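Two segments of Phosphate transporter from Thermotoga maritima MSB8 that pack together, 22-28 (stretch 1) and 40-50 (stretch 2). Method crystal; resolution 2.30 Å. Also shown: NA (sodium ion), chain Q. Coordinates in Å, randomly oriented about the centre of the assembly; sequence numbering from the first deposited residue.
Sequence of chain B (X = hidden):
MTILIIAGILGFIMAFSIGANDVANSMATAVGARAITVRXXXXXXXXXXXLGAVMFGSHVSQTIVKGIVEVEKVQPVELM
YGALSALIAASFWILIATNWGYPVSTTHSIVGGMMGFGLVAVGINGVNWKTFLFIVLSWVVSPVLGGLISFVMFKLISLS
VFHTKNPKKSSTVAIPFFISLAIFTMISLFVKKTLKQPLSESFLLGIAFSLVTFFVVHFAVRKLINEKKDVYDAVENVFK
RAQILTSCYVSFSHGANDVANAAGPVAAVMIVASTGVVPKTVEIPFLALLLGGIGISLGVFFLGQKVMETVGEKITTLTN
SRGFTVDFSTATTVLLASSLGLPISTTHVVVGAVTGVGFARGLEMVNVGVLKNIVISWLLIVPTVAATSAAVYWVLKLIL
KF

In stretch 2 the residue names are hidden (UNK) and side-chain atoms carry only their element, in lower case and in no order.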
ATOM      1  N   ASP B  22      -4.526  14.566 -16.970  1.00 37.15           N
ATOM      2  CA  ASP B  22      -3.191  14.344 -16.442  1.00 33.83           C
ATOM      3  C   ASP B  22      -2.731  12.893 -16.406  1.00 37.70           C
ATOM      4  O   ASP B  22      -1.561  12.668 -16.071  1.00 37.90           O
ATOM      5  CB  ASP B  22      -3.082  14.902 -15.017  1.00 37.21           C
ATOM      6  CG  ASP B  22      -3.075  16.431 -14.968  1.00 38.91           C
ATOM      7  OD1 ASP B  22      -3.150  17.080 -16.020  1.00 38.33           O
ATOM      8  OD2 ASP B  22      -3.009  16.979 -13.858  1.00 37.81           O
ATOM      9  N   VAL B  23      -3.590  11.898 -16.689  1.00 34.82           N
ATOM     10  CA  VAL B  23      -3.049  10.533 -16.647  1.00 34.63           C
ATOM     11  C   VAL B  23      -1.842  10.384 -17.583  1.00 39.38           C
ATOM     12  O   VAL B  23      -0.859   9.699 -17.238  1.00 40.45           O
ATOM     13  CB  VAL B  23      -4.158   9.488 -16.924  1.00 41.00           C
ATOM     14  CG1 VAL B  23      -4.781   9.668 -18.302  1.00 39.29           C
ATOM     15  CG2 VAL B  23      -3.617   8.060 -16.720  1.00 42.49           C
ATOM     16  N   ALA B  24      -1.841  11.099 -18.715  1.00 39.52           N
ATOM     17  CA  ALA B  24      -0.679  11.109 -19.614  1.00 41.55           C
ATOM     18  C   ALA B  24       0.623  11.424 -18.884  1.00 42.56           C
ATOM     19  O   ALA B  24       1.660  10.815 -19.190  1.00 41.40           O
ATOM     20  CB  ALA B  24      -0.884  12.114 -20.750  1.00 43.63           C
ATOM     21  N   ASN B  25       0.581  12.334 -17.892  1.00 34.52           N
ATOM     22  CA  ASN B  25       1.809  12.771 -17.217  1.00 40.63           C
ATOM     23  C   ASN B  25       2.521  11.618 -16.513  1.00 40.37           C
ATOM     24  O   ASN B  25       3.732  11.694 -16.260  1.00 40.51           O
ATOM     25  CB  ASN B  25       1.526  13.858 -16.163  1.00 37.28           C
ATOM     26  CG  ASN B  25       0.851  15.113 -16.727  1.00 39.64           C
ATOM     27  OD1 ASN B  25       0.551  15.223 -17.923  1.00 36.94           O
ATOM     28  ND2 ASN B  25       0.596  16.069 -15.836  1.00 37.81           N
ATOM     29  N   SER B  26       1.783  10.593 -16.099  1.00 38.69           N
ATOM     30  CA  SER B  26       2.420   9.458 -15.448  1.00 42.02           C
ATOM     31  C   SER B  26       2.548   8.244 -16.353  1.00 36.64           C
ATOM     32  O   SER B  26       3.551   7.531 -16.256  1.00 37.53           O
ATOM     33  CB  SER B  26       1.652   9.055 -14.181  1.00 39.59           C
ATOM     34  OG  SER B  26       0.352   8.603 -14.483  1.00 38.59           O
ATOM     35  N   MET B  27       1.585   8.007 -17.250  1.00 33.84           N
ATOM     36  CA  MET B  27       1.554   6.746 -17.984  1.00 41.03           C
ATOM     37  C   MET B  27       2.031   6.831 -19.436  1.00 43.31           C
ATOM     38  O   MET B  27       2.213   5.777 -20.048  1.00 42.22           O
ATOM     39  CB  MET B  27       0.136   6.145 -17.962  1.00 40.99           C
ATOM     40  CG  MET B  27      -0.307   5.665 -16.566  1.00 40.54           C
ATOM     41  SD  MET B  27       0.743   4.337 -15.888  1.00 49.67           S
ATOM     42  CE  MET B  27       0.060   4.179 -14.247  1.00 45.61           C
ATOM     43  N   ALA B  28       2.245   8.027 -20.010  1.00 44.53           N
ATOM     44  CA  ALA B  28       2.623   8.092 -21.419  1.00 45.45           C
ATOM     45  C   ALA B  28       3.988   7.458 -21.673  1.00 44.87           C
ATOM     46  O   ALA B  28       4.196   6.874 -22.732  1.00 45.76           O
ATOM     47  CB  ALA B  28       2.610   9.541 -21.912  1.00 48.08           C
ATOM     48  N   UNK B  40      -4.565  -1.019 -19.419  1.00 43.86           N
ATOM     49  CA  UNK B  40      -3.837  -1.384 -18.209  1.00 44.61           C
ATOM     50  C   UNK B  40      -3.331  -0.139 -17.499  1.00 42.84           C
ATOM     51  O   UNK B  40      -3.418  -0.033 -16.268  1.00 43.95           O
ATOM     52  c   UNK B  40      -3.055  -3.611 -19.234  1.00 50.77           C
ATOM     53  c   UNK B  40      -1.845  -4.443 -19.614  1.00 50.70           C
ATOM     54  c   UNK B  40      -2.666  -2.310 -18.551  1.00 46.42           C
ATOM     55  n   UNK B  40      -1.860  -5.706 -19.215  1.00 53.43           N
ATOM     56  o   UNK B  40      -0.905  -3.959 -20.246  1.00 48.91           O
ATOM     57  N   UNK B  41      -2.745   0.788 -18.267  1.00 45.69           N
ATOM     58  CA  UNK B  41      -2.254   2.040 -17.702  1.00 44.70           C
ATOM     59  C   UNK B  41      -3.358   2.741 -16.930  1.00 40.62           C
ATOM     60  O   UNK B  41      -3.135   3.224 -15.815  1.00 39.99           O
ATOM     61  c   UNK B  41      -1.709   2.948 -18.808  1.00 38.11           C
ATOM     62  N   UNK B  42      -4.571   2.753 -17.489  1.00 37.76           N
ATOM     63  CA  UNK B  42      -5.687   3.417 -16.825  1.00 40.95           C
ATOM     64  C   UNK B  42      -6.043   2.730 -15.507  1.00 40.70           C
ATOM     65  O   UNK B  42      -6.266   3.403 -14.496  1.00 39.34           O
ATOM     66  c   UNK B  42      -6.892   3.476 -17.763  1.00 37.48           C
ATOM     67  N   UNK B  43      -6.090   1.390 -15.487  1.00 42.18           N
ATOM     68  CA  UNK B  43      -6.473   0.695 -14.246  1.00 40.81           C
ATOM     69  C   UNK B  43      -5.430   0.893 -13.142  1.00 37.79           C
ATOM     70  O   UNK B  43      -5.768   1.166 -11.960  1.00 37.59           O
ATOM     71  c   UNK B  43      -7.865  -2.574 -15.972  1.00 41.07           C
ATOM     72  c   UNK B  43      -7.855  -1.096 -15.479  1.00 45.24           C
ATOM     73  c   UNK B  43      -9.184  -0.716 -14.849  1.00 39.06           C
ATOM     74  c   UNK B  43      -6.689  -0.794 -14.532  1.00 40.20           C
ATOM     75  N   UNK B  44      -4.151   0.767 -13.512  1.00 32.25           N
ATOM     76  CA  UNK B  44      -3.078   1.017 -12.556  1.00 39.30           C
ATOM     77  C   UNK B  44      -3.183   2.434 -12.003  1.00 37.90           C
ATOM     78  O   UNK B  44      -3.137   2.648 -10.779  1.00 37.76           O
ATOM     79  c   UNK B  44      -1.701   0.780 -13.203  1.00 41.56           C
ATOM     80  c   UNK B  44      -1.603  -0.619 -13.798  1.00 45.53           C
ATOM     81  c   UNK B  44      -0.595   0.997 -12.181  1.00 43.05           C
ATOM     82  c   UNK B  44      -0.292  -0.878 -14.499  1.00 43.51           C
ATOM     83  N   UNK B  45      -3.323   3.424 -12.899  1.00 40.29           N
ATOM     84  CA  UNK B  45      -3.374   4.817 -12.456  1.00 37.96           C
ATOM     85  C   UNK B  45      -4.561   5.044 -11.546  1.00 37.87           C
ATOM     86  O   UNK B  45      -4.470   5.805 -10.587  1.00 38.99           O
ATOM     87  c   UNK B  45      -3.441   5.766 -13.650  1.00 35.92           C
ATOM     88  N   UNK B  46      -5.691   4.389 -11.838  1.00 37.66           N
ATOM     89  CA  UNK B  46      -6.868   4.513 -10.986  1.00 43.64           C
ATOM     90  C   UNK B  46      -6.526   4.199  -9.546  1.00 41.71           C
ATOM     91  O   UNK B  46      -6.929   4.919  -8.624  1.00 40.63           O
ATOM     92  c   UNK B  46     -11.420   3.718 -11.964  1.00 35.04           C
ATOM     93  c   UNK B  46      -7.970   3.575 -11.466  1.00 37.71           C
ATOM     94  c   UNK B  46      -8.765   4.125 -12.616  1.00 43.65           C
ATOM     95  s   UNK B  46     -10.129   3.017 -12.986  1.00 44.15           S
ATOM     96  N   UNK B  47      -5.784   3.113  -9.333  1.00 38.99           N
ATOM     97  CA  UNK B  47      -5.457   2.780  -7.948  1.00 40.29           C
ATOM     98  C   UNK B  47      -4.406   3.731  -7.362  1.00 36.16           C
ATOM     99  O   UNK B  47      -4.539   4.182  -6.216  1.00 34.57           O
ATOM    100  c   UNK B  47      -4.583   0.908  -5.395  1.00 55.53           C
ATOM    101  c   UNK B  47      -6.552  -0.023  -6.394  1.00 53.26           C
ATOM    102  c   UNK B  47      -5.006   1.321  -7.832  1.00 43.49           C
ATOM    103  c   UNK B  47      -4.942   0.361  -4.165  1.00 58.41           C
ATOM    104  c   UNK B  47      -6.914  -0.571  -5.181  1.00 53.84           C
ATOM    105  c   UNK B  47      -5.376   0.707  -6.523  1.00 52.27           C
ATOM    106  c   UNK B  47      -6.108  -0.375  -4.058  1.00 58.18           C
ATOM    107  N   UNK B  48      -3.376   4.077  -8.148  1.00 38.83           N
ATOM    108  CA  UNK B  48      -2.246   4.832  -7.605  1.00 35.11           C
ATOM    109  C   UNK B  48      -2.585   6.311  -7.371  1.00 35.15           C
ATOM    110  O   UNK B  48      -2.124   6.901  -6.383  1.00 32.30           O
ATOM    111  c   UNK B  48      -0.040   3.548  -8.238  1.00 42.05           C
ATOM    112  c   UNK B  48       0.535   3.602  -6.818  1.00 39.79           C
ATOM    113  c   UNK B  48      -1.030   4.687  -8.523  1.00 36.12           C
ATOM    114  c   UNK B  48      -0.689   2.205  -8.490  1.00 40.77           C
ATOM    115  N   UNK B  49      -3.379   6.926  -8.263  1.00 32.71           N
ATOM    116  CA  UNK B  49      -3.838   8.300  -8.061  1.00 34.34           C
ATOM    117  C   UNK B  49      -4.649   8.403  -6.772  1.00 37.33           C
ATOM    118  O   UNK B  49      -4.457   9.326  -5.963  1.00 34.15           O
ATOM    119  c   UNK B  49      -3.261  10.120 -10.760  1.00 41.58           C
ATOM    120  o   UNK B  49      -2.342  10.180 -11.599  1.00 46.29           O
ATOM    121  o   UNK B  49      -3.565  11.066 -10.005  1.00 41.95           O
ATOM    122  c   UNK B  49      -4.045   8.832 -10.608  1.00 37.37           C
ATOM    123  c   UNK B  49      -4.708   8.757  -9.244  1.00 35.54           C
ATOM    124  N   UNK B  50      -5.578   7.458  -6.577  1.00 31.04           N
ATOM    125  CA  UNK B  50      -6.417   7.485  -5.381  1.00 31.44           C
ATOM    126  C   UNK B  50      -5.563   7.290  -4.139  1.00 30.06           C
ATOM    127  O   UNK B  50      -5.757   7.972  -3.130  1.00 33.13           O
ATOM    128  c   UNK B  50     -10.054   6.819  -2.665  1.00 35.18           C
ATOM    129  c   UNK B  50      -9.352   7.027  -3.857  1.00 32.48           C
ATOM    130  c   UNK B  50      -9.706   5.752  -1.815  1.00 31.63           C
ATOM    131  c   UNK B  50      -7.947   5.157  -3.348  1.00 39.34           C
ATOM    132  c   UNK B  50      -7.524   6.423  -5.488  1.00 31.84           C
ATOM    133  c   UNK B  50      -8.664   4.934  -2.152  1.00 35.26           C
ATOM    134  c   UNK B  50      -8.292   6.199  -4.208  1.00 35.30           C
TER
HETATM  135 NA    NA Q 502      -2.105  18.388 -17.605  1.00 38.80          NA
HETATM  136  O   HOH W   1      -0.794  11.211 -13.566  1.00 38.81           O
HETATM  137  O   HOH W   2      -1.408  16.616 -19.036  1.00 37.30           O

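At position 40, already within the second helix, three carbons follow in a row, the third carrying one oxygen and one nitrogen: an amide one carbon longer than that of Asn, hence Gln 40. It is exposed and out of reach of stretch 1, where a polar group is well placed.

Position 41 has a single side-chain carbon, directed toward stretch 1 and 3.8 Å from CB of Met 27. This is Ala 41; its small methyl suits a place where the CA atoms of Ala 41 and Met 27 lie just 6.1 Å apart. CE of Met 27 also lies 3.7 Å from backbone O of Ala 41.

Position 42, again one carbon, is Ala 42, pointing away from stretch 1, apolar as befits a buried site. Position 43 bears four carbons forked at the second, the pattern of Leu 43; it too points away, apolar and partly exposed, as is common in a membrane transporter's helix.

At position 44 four carbons fork at the first, one arm two carbons long, which defines Ile 44. The shorter arm, CG2, lies 3.9 Å from CE of Met 27, an apolar contact fitting for a branched aliphatic residue.

Position 45 shows one carbon, pointing toward stretch 1, 3.8 Å from CG2 of Val 23 and 3.9 Å from CE of Met 27. It is Ala 45, compact enough to touch both side chains.

Position 46, an unbranched chain of two carbons, sulfur and carbon, is Met 46, pointing away and suitably apolar for its buried place. Position 47 has one carbon leading to a six-carbon ring without oxygen, so Phe 47, out of reach; position 48, four carbons forked at the second, is Leu 48, whose CB points toward stretch 1 without contact. Both are partly exposed and apolar, like Leu 43.

Position 49 has three carbons, the third ending in two oxygens: the carboxylate of Glu 49. Its OE2 stands 4.2 Å from OG of Ser 26, and water 1 spans that gap, donating to OE2 of Glu 49 at 2.7 Å and accepting from OG of Ser 26 at 3.0 Å. The same water donates to O of Asp 22 at 3.0 Å. A carboxylate suits this buried site because OE2 can accept the water's hydrogen bond, while OE1 is satisfied elsewhere in the structure.

Position 50, one carbon and a six-carbon ring, is Phe 50, far from stretch 1, apolar and buried.

The helices cross at 106°, so contact is local, burying 260 Å². Met 27 reaches over Ala 41, Ile 44 and Ala 45, Val 23 meets Ala 45, and no direct hydrogen bond joins the stretches; water supplies the polar link.

Stretch 2 40-50: QAALIAMFLEF
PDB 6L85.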